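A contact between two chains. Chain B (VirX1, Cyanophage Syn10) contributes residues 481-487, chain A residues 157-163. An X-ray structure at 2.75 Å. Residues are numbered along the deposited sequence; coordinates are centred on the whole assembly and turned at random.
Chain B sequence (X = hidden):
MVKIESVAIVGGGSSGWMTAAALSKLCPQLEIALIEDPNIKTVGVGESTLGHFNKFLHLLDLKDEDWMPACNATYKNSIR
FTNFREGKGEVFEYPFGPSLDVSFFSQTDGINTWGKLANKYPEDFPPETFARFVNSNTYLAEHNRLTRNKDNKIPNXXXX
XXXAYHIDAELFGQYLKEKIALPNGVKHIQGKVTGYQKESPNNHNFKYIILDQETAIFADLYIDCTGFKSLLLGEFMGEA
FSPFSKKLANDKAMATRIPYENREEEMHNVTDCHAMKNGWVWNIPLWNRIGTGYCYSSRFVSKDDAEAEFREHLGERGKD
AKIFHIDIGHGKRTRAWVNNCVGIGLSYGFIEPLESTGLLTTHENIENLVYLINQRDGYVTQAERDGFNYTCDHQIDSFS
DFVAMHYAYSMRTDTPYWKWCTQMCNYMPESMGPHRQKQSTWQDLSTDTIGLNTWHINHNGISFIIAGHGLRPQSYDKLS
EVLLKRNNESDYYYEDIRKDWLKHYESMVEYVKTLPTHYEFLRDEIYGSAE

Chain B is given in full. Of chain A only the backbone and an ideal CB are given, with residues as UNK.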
ATOM      1  N   GLU B 481     -21.816  13.561 -18.105  1.00 63.87           N
ATOM      2  CA  GLU B 481     -21.930  14.028 -19.512  1.00 64.94           C
ATOM      3  C   GLU B 481     -20.540  14.298 -20.098  1.00 67.78           C
ATOM      4  O   GLU B 481     -20.256  13.873 -21.227  1.00 70.71           O
ATOM      5  CB  GLU B 481     -22.754  15.317 -19.542  1.00 65.81           C
ATOM      6  CG  GLU B 481     -24.166  15.126 -20.032  1.00 68.71           C
ATOM      7  CD  GLU B 481     -25.020  16.373 -19.890  1.00 71.92           C
ATOM      8  OE1 GLU B 481     -24.847  17.315 -20.715  1.00 71.00           O
ATOM      9  OE2 GLU B 481     -25.846  16.398 -18.938  1.00 74.44           O
ATOM     10  N   VAL B 482     -19.716  15.030 -19.354  1.00 70.33           N
ATOM     11  CA  VAL B 482     -18.395  15.566 -19.800  1.00 70.39           C
ATOM     12  C   VAL B 482     -17.396  14.410 -19.946  1.00 70.08           C
ATOM     13  O   VAL B 482     -16.544  14.495 -20.838  1.00 73.87           O
ATOM     14  CB  VAL B 482     -17.921  16.677 -18.842  1.00 71.69           C
ATOM     15  CG1 VAL B 482     -16.407  16.783 -18.755  1.00 73.74           C
ATOM     16  CG2 VAL B 482     -18.545  18.016 -19.224  1.00 71.86           C
ATOM     17  N   LEU B 483     -17.514  13.358 -19.139  1.00 68.90           N
ATOM     18  CA  LEU B 483     -16.622  12.163 -19.203  1.00 71.44           C
ATOM     19  C   LEU B 483     -16.984  11.269 -20.408  1.00 73.75           C
ATOM     20  O   LEU B 483     -16.068  10.625 -20.942  1.00 74.64           O
ATOM     21  CB  LEU B 483     -16.686  11.424 -17.860  1.00 69.41           C
ATOM     22  CG  LEU B 483     -16.165  12.227 -16.669  1.00 69.21           C
ATOM     23  CD1 LEU B 483     -16.686  11.656 -15.350  1.00 67.65           C
ATOM     24  CD2 LEU B 483     -14.641  12.314 -16.683  1.00 70.17           C
ATOM     25  N   LEU B 484     -18.237  11.288 -20.887  1.00 75.13           N
ATOM     26  CA  LEU B 484     -18.672  10.588 -22.137  1.00 75.76           C
ATOM     27  C   LEU B 484     -18.119  11.293 -23.377  1.00 77.93           C
ATOM     28  O   LEU B 484     -18.105  10.663 -24.449  1.00 79.98           O
ATOM     29  CB  LEU B 484     -20.203  10.583 -22.253  1.00 74.80           C
ATOM     30  CG  LEU B 484     -20.993   9.913 -21.135  1.00 72.33           C
ATOM     31  CD1 LEU B 484     -22.478  10.050 -21.418  1.00 69.93           C
ATOM     32  CD2 LEU B 484     -20.569   8.458 -20.992  1.00 72.39           C
ATOM     33  N   LYS B 485     -17.789  12.581 -23.271  1.00 78.62           N
ATOM     34  CA  LYS B 485     -17.476  13.436 -24.448  1.00 80.91           C
ATOM     35  C   LYS B 485     -16.148  13.014 -25.081  1.00 81.47           C
ATOM     36  O   LYS B 485     -16.007  13.232 -26.276  1.00 82.99           O
ATOM     37  CB  LYS B 485     -17.503  14.918 -24.064  1.00 80.65           C
ATOM     38  CG  LYS B 485     -18.899  15.537 -23.984  1.00 79.92           C
ATOM     39  CD  LYS B 485     -19.360  16.202 -25.283  1.00 82.40           C
ATOM     40  CE  LYS B 485     -20.851  16.086 -25.542  1.00 83.00           C
ATOM     41  NZ  LYS B 485     -21.118  15.650 -26.935  1.00 86.12           N
ATOM     42  N   ARG B 486     -15.220  12.419 -24.331  1.00 82.20           N
ATOM     43  CA  ARG B 486     -13.906  11.964 -24.874  1.00 85.96           C
ATOM     44  C   ARG B 486     -14.146  11.046 -26.077  1.00 90.11           C
ATOM     45  O   ARG B 486     -13.745  11.450 -27.182  1.00 92.65           O
ATOM     46  CB  ARG B 486     -13.047  11.250 -23.823  1.00 86.43           C
ATOM     47  CG  ARG B 486     -11.718  10.729 -24.346  1.00 87.88           C
ATOM     48  CD  ARG B 486     -10.839  11.837 -24.851  1.00 90.31           C
ATOM     49  NE  ARG B 486      -9.432  11.481 -25.018  1.00 93.11           N
ATOM     50  CZ  ARG B 486      -8.921  10.747 -26.012  1.00 93.50           C
ATOM     51  NH1 ARG B 486      -9.705  10.212 -26.933  1.00 94.54           N
ATOM     52  NH2 ARG B 486      -7.619  10.534 -26.076  1.00 94.45           N
ATOM     53  N   ASN B 487     -14.788   9.886 -25.881  1.00 90.96           N
ATOM     54  CA  ASN B 487     -14.988   8.839 -26.927  1.00 90.64           C
ATOM     55  C   ASN B 487     -16.413   8.951 -27.498  1.00 91.12           C
ATOM     56  O   ASN B 487     -17.026   7.904 -27.745  1.00 88.44           O
ATOM     57  CB  ASN B 487     -14.713   7.427 -26.393  1.00 89.96           C
ATOM     58  CG  ASN B 487     -13.960   7.415 -25.078  1.00 89.99           C
ATOM     59  OD1 ASN B 487     -14.543   7.661 -24.017  1.00 86.41           O
ATOM     60  ND2 ASN B 487     -12.664   7.169 -25.146  1.00 90.53           N
TER
ATOM     61  N   UNK A 157      -4.591  10.339 -30.802  1.00 66.42           N
ATOM     62  CA  UNK A 157      -4.708  11.805 -30.592  1.00 64.58           C
ATOM     63  C   UNK A 157      -6.166  12.221 -30.771  1.00 64.32           C
ATOM     64  O   UNK A 157      -6.738  11.905 -31.818  1.00 67.29           O
ATOM     65  CB  UNK A 157      -3.812  12.578 -31.561  1.00 64.58           C
ATOM     66  N   UNK A 158      -6.724  12.915 -29.783  1.00 62.62           N
ATOM     67  CA  UNK A 158      -8.113  13.441 -29.773  1.00 62.48           C
ATOM     68  C   UNK A 158      -8.027  14.964 -29.630  1.00 62.25           C
ATOM     69  O   UNK A 158      -7.737  15.420 -28.520  1.00 63.63           O
ATOM     70  CB  UNK A 158      -8.942  12.830 -28.642  1.00 62.48           C
ATOM     71  N   UNK A 159      -8.260  15.712 -30.713  1.00 62.66           N
ATOM     72  CA  UNK A 159      -8.076  17.186 -30.776  1.00 64.26           C
ATOM     73  C   UNK A 159      -8.662  17.872 -29.528  1.00 65.65           C
ATOM     74  O   UNK A 159      -7.911  18.586 -28.862  1.00 67.07           O
ATOM     75  CB  UNK A 159      -8.737  17.752 -32.035  1.00 64.26           C
ATOM     76  N   UNK A 160      -9.944  17.658 -29.218  1.00 69.34           N
ATOM     77  CA  UNK A 160     -10.660  18.311 -28.085  1.00 72.66           C
ATOM     78  C   UNK A 160      -9.887  18.155 -26.773  1.00 70.87           C
ATOM     79  O   UNK A 160      -9.726  19.162 -26.074  1.00 76.30           O
ATOM     80  CB  UNK A 160     -12.062  17.719 -27.925  1.00 72.66           C
ATOM     81  N   UNK A 161      -9.445  16.939 -26.455  1.00 69.52           N
ATOM     82  CA  UNK A 161      -8.987  16.544 -25.093  1.00 66.77           C
ATOM     83  C   UNK A 161      -7.463  16.461 -24.980  1.00 65.02           C
ATOM     84  O   UNK A 161      -6.984  16.622 -23.855  1.00 65.98           O
ATOM     85  CB  UNK A 161      -9.588  15.190 -24.711  1.00 66.77           C
ATOM     86  N   UNK A 162      -6.752  16.213 -26.086  1.00 65.71           N
ATOM     87  CA  UNK A 162      -5.270  16.081 -26.131  1.00 65.83           C
ATOM     88  C   UNK A 162      -4.635  17.390 -26.598  1.00 63.91           C
ATOM     89  O   UNK A 162      -3.410  17.414 -26.738  1.00 64.30           O
ATOM     90  CB  UNK A 162      -4.852  14.940 -27.060  1.00 65.83           C
ATOM     91  N   UNK A 163      -5.426  18.428 -26.852  1.00 61.78           N
ATOM     92  CA  UNK A 163      -4.916  19.791 -27.133  1.00 63.40           C
ATOM     93  C   UNK A 163      -5.398  20.705 -26.017  1.00 63.15           C
ATOM     94  O   UNK A 163      -6.618  20.759 -25.792  1.00 67.33           O
ATOM     95  CB  UNK A 163      -5.383  20.304 -28.497  1.00 63.40           C
TER

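At position 157 CA-to-CB points away from chain B, and nothing of residues 481-487 lies within 5.5 Å of the ideal CB. The extended backbone (phi/psi -118/127) fits many residues, and this contact sets no preference; the residue is Phe A157.

Position 158 is more constrained. Its CB points toward chain B and sits tightly, 3.2 Å from Arg B486 NH1, while the backbone ahead turns into a short, weakly bonded helix. The carbonyl of Arg B486 offers an acceptor nearby. Ser, Thr or Asp could cap the helix, and Asp would also suit the guanidinium; reaching the carbonyl of Arg B486 as well takes a longer side chain with a donor, such as Asn. The residue is Asn A158. Asn A158 ND2 gives a weak hydrogen bond to Arg B486 O (2.8 Å, 119° at the hydrogen), and Asn A158 OD1 caps the helix by a weak bond from the backbone N of residue 161, 3.4 Å away. CB lies over one face of the guanidinium. Asn A158 ND2 also comes within 3.0 Å of Arg B486 NH1, but both are donors and no bond links them.

Position 159 is out of reach of chain B, which leaves its identity open here; it is Phe A159. At 160 CB points toward chain B, yet no atom comes within 5.5 Å. The space is open and chain B sets no clear preference, though a polar residue would do well; Asp A160 makes no contact with the stretch.

At 161 CB points toward chain B and lies 3.6 Å from Arg B486 CD. Beyond it run the aliphatic part of Arg B486, the backbone of Lys B485 and the side chain of Val B482. Leu could cover the near part, against Arg B486; a long or large group, above all an aromatic one, is needed to approach Val B482. Trp A161, with chi1 in m, spans the surface. Arg B486 CB lies over one face of the indole, and Trp A161 CZ2 is 3.6 Å from Val B482 O. Farther along, Trp A161 CH2 meets Val B482 CG1 at 3.9 Å, an apolar contact.

At 162 CA-to-CB points sideways, the ideal CB 5.3 Å from Arg B486 NH2. A positive charge at that range favours an acid, Asp or Glu, although a neutral polar residue could also fit. It is Asp A162; Asp A162 OD2 forms a salt bridge with Arg B486 NH2 at 3.4 Å. The oxygen lies well out of the guanidinium plane, so the attraction is between charges alone. Asp A162 OD2 also accepts from Asn A158 N at 2.9 Å.

At 163 the extended backbone is out of reach of chain B, which sets no preference, and beta-branched or other residues would fit; it is Thr A163, whose OG1 makes a weak hydrogen bond to Phe A159 O.

Chain A 157-163: FNFDWDT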
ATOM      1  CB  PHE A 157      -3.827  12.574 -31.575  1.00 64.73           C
ATOM      2  CG  PHE A 157      -4.042  14.065 -31.574  1.00 64.83           C
ATOM      3  CD1 PHE A 157      -3.670  14.830 -30.480  1.00 64.60           C
ATOM      4  CD2 PHE A 157      -4.599  14.700 -32.676  1.00 66.07           C
ATOM      5  CE1 PHE A 157      -3.866  16.201 -30.480  1.00 65.45           C
ATOM      6  CE2 PHE A 157      -4.786  16.072 -32.679  1.00 65.87           C
ATOM      7  CZ  PHE A 157      -4.422  16.817 -31.581  1.00 66.41           C
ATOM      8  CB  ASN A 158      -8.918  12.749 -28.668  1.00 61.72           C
ATOM      9  CG  ASN A 158     -10.302  13.328 -28.446  1.00 61.73           C
ATOM     10  OD1 ASN A 158     -10.534  14.511 -28.638  1.00 58.83           O
ATOM     11  ND2 ASN A 158     -11.255  12.505 -28.042  1.00 63.34           N
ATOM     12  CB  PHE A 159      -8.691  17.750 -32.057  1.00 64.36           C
ATOM     13  CG  PHE A 159      -8.628  19.253 -32.136  1.00 64.06           C
ATOM     14  CD1 PHE A 159      -7.435  19.905 -32.416  1.00 64.36           C
ATOM     15  CD2 PHE A 159      -9.760  20.012 -31.901  1.00 64.56           C
ATOM     16  CE1 PHE A 159      -7.388  21.288 -32.490  1.00 64.74           C
ATOM     17  CE2 PHE A 159      -9.711  21.394 -31.971  1.00 65.39           C
ATOM     18  CZ  PHE A 159      -8.528  22.029 -32.275  1.00 65.52           C
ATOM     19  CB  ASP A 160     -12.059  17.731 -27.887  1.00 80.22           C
ATOM     20  CG  ASP A 160     -13.164  18.516 -28.554  1.00 85.20           C
ATOM     21  OD1 ASP A 160     -12.854  19.251 -29.514  1.00 90.74           O
ATOM     22  OD2 ASP A 160     -14.314  18.384 -28.093  1.00 88.54           O
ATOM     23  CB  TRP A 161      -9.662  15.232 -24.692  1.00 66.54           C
ATOM     24  CG  TRP A 161     -11.125  15.443 -24.451  1.00 66.40           C
ATOM     25  CD1 TRP A 161     -12.150  15.312 -25.342  1.00 65.31           C
ATOM     26  CD2 TRP A 161     -11.712  15.913 -23.227  1.00 65.96           C
ATOM     27  NE1 TRP A 161     -13.337  15.633 -24.749  1.00 66.11           N
ATOM     28  CE2 TRP A 161     -13.100  16.001 -23.453  1.00 65.83           C
ATOM     29  CE3 TRP A 161     -11.197  16.255 -21.969  1.00 64.72           C
ATOM     30  CZ2 TRP A 161     -13.979  16.421 -22.462  1.00 65.88           C
ATOM     31  CZ3 TRP A 161     -12.067  16.664 -20.985  1.00 64.10           C
ATOM     32  CH2 TRP A 161     -13.439  16.742 -21.233  1.00 65.40           C
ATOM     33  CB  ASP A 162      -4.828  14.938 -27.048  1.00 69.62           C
ATOM     34  CG  ASP A 162      -5.151  13.562 -26.504  1.00 74.62           C
ATOM     35  OD1 ASP A 162      -5.329  13.453 -25.279  1.00 80.24           O
ATOM     36  OD2 ASP A 162      -5.236  12.614 -27.305  1.00 76.95           O
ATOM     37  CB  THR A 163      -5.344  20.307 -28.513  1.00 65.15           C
ATOM     38  OG1 THR A 163      -5.005  19.331 -29.502  1.00 66.27           O
ATOM     39  CG2 THR A 163      -4.681  21.613 -28.882  1.00 66.13           C
TER
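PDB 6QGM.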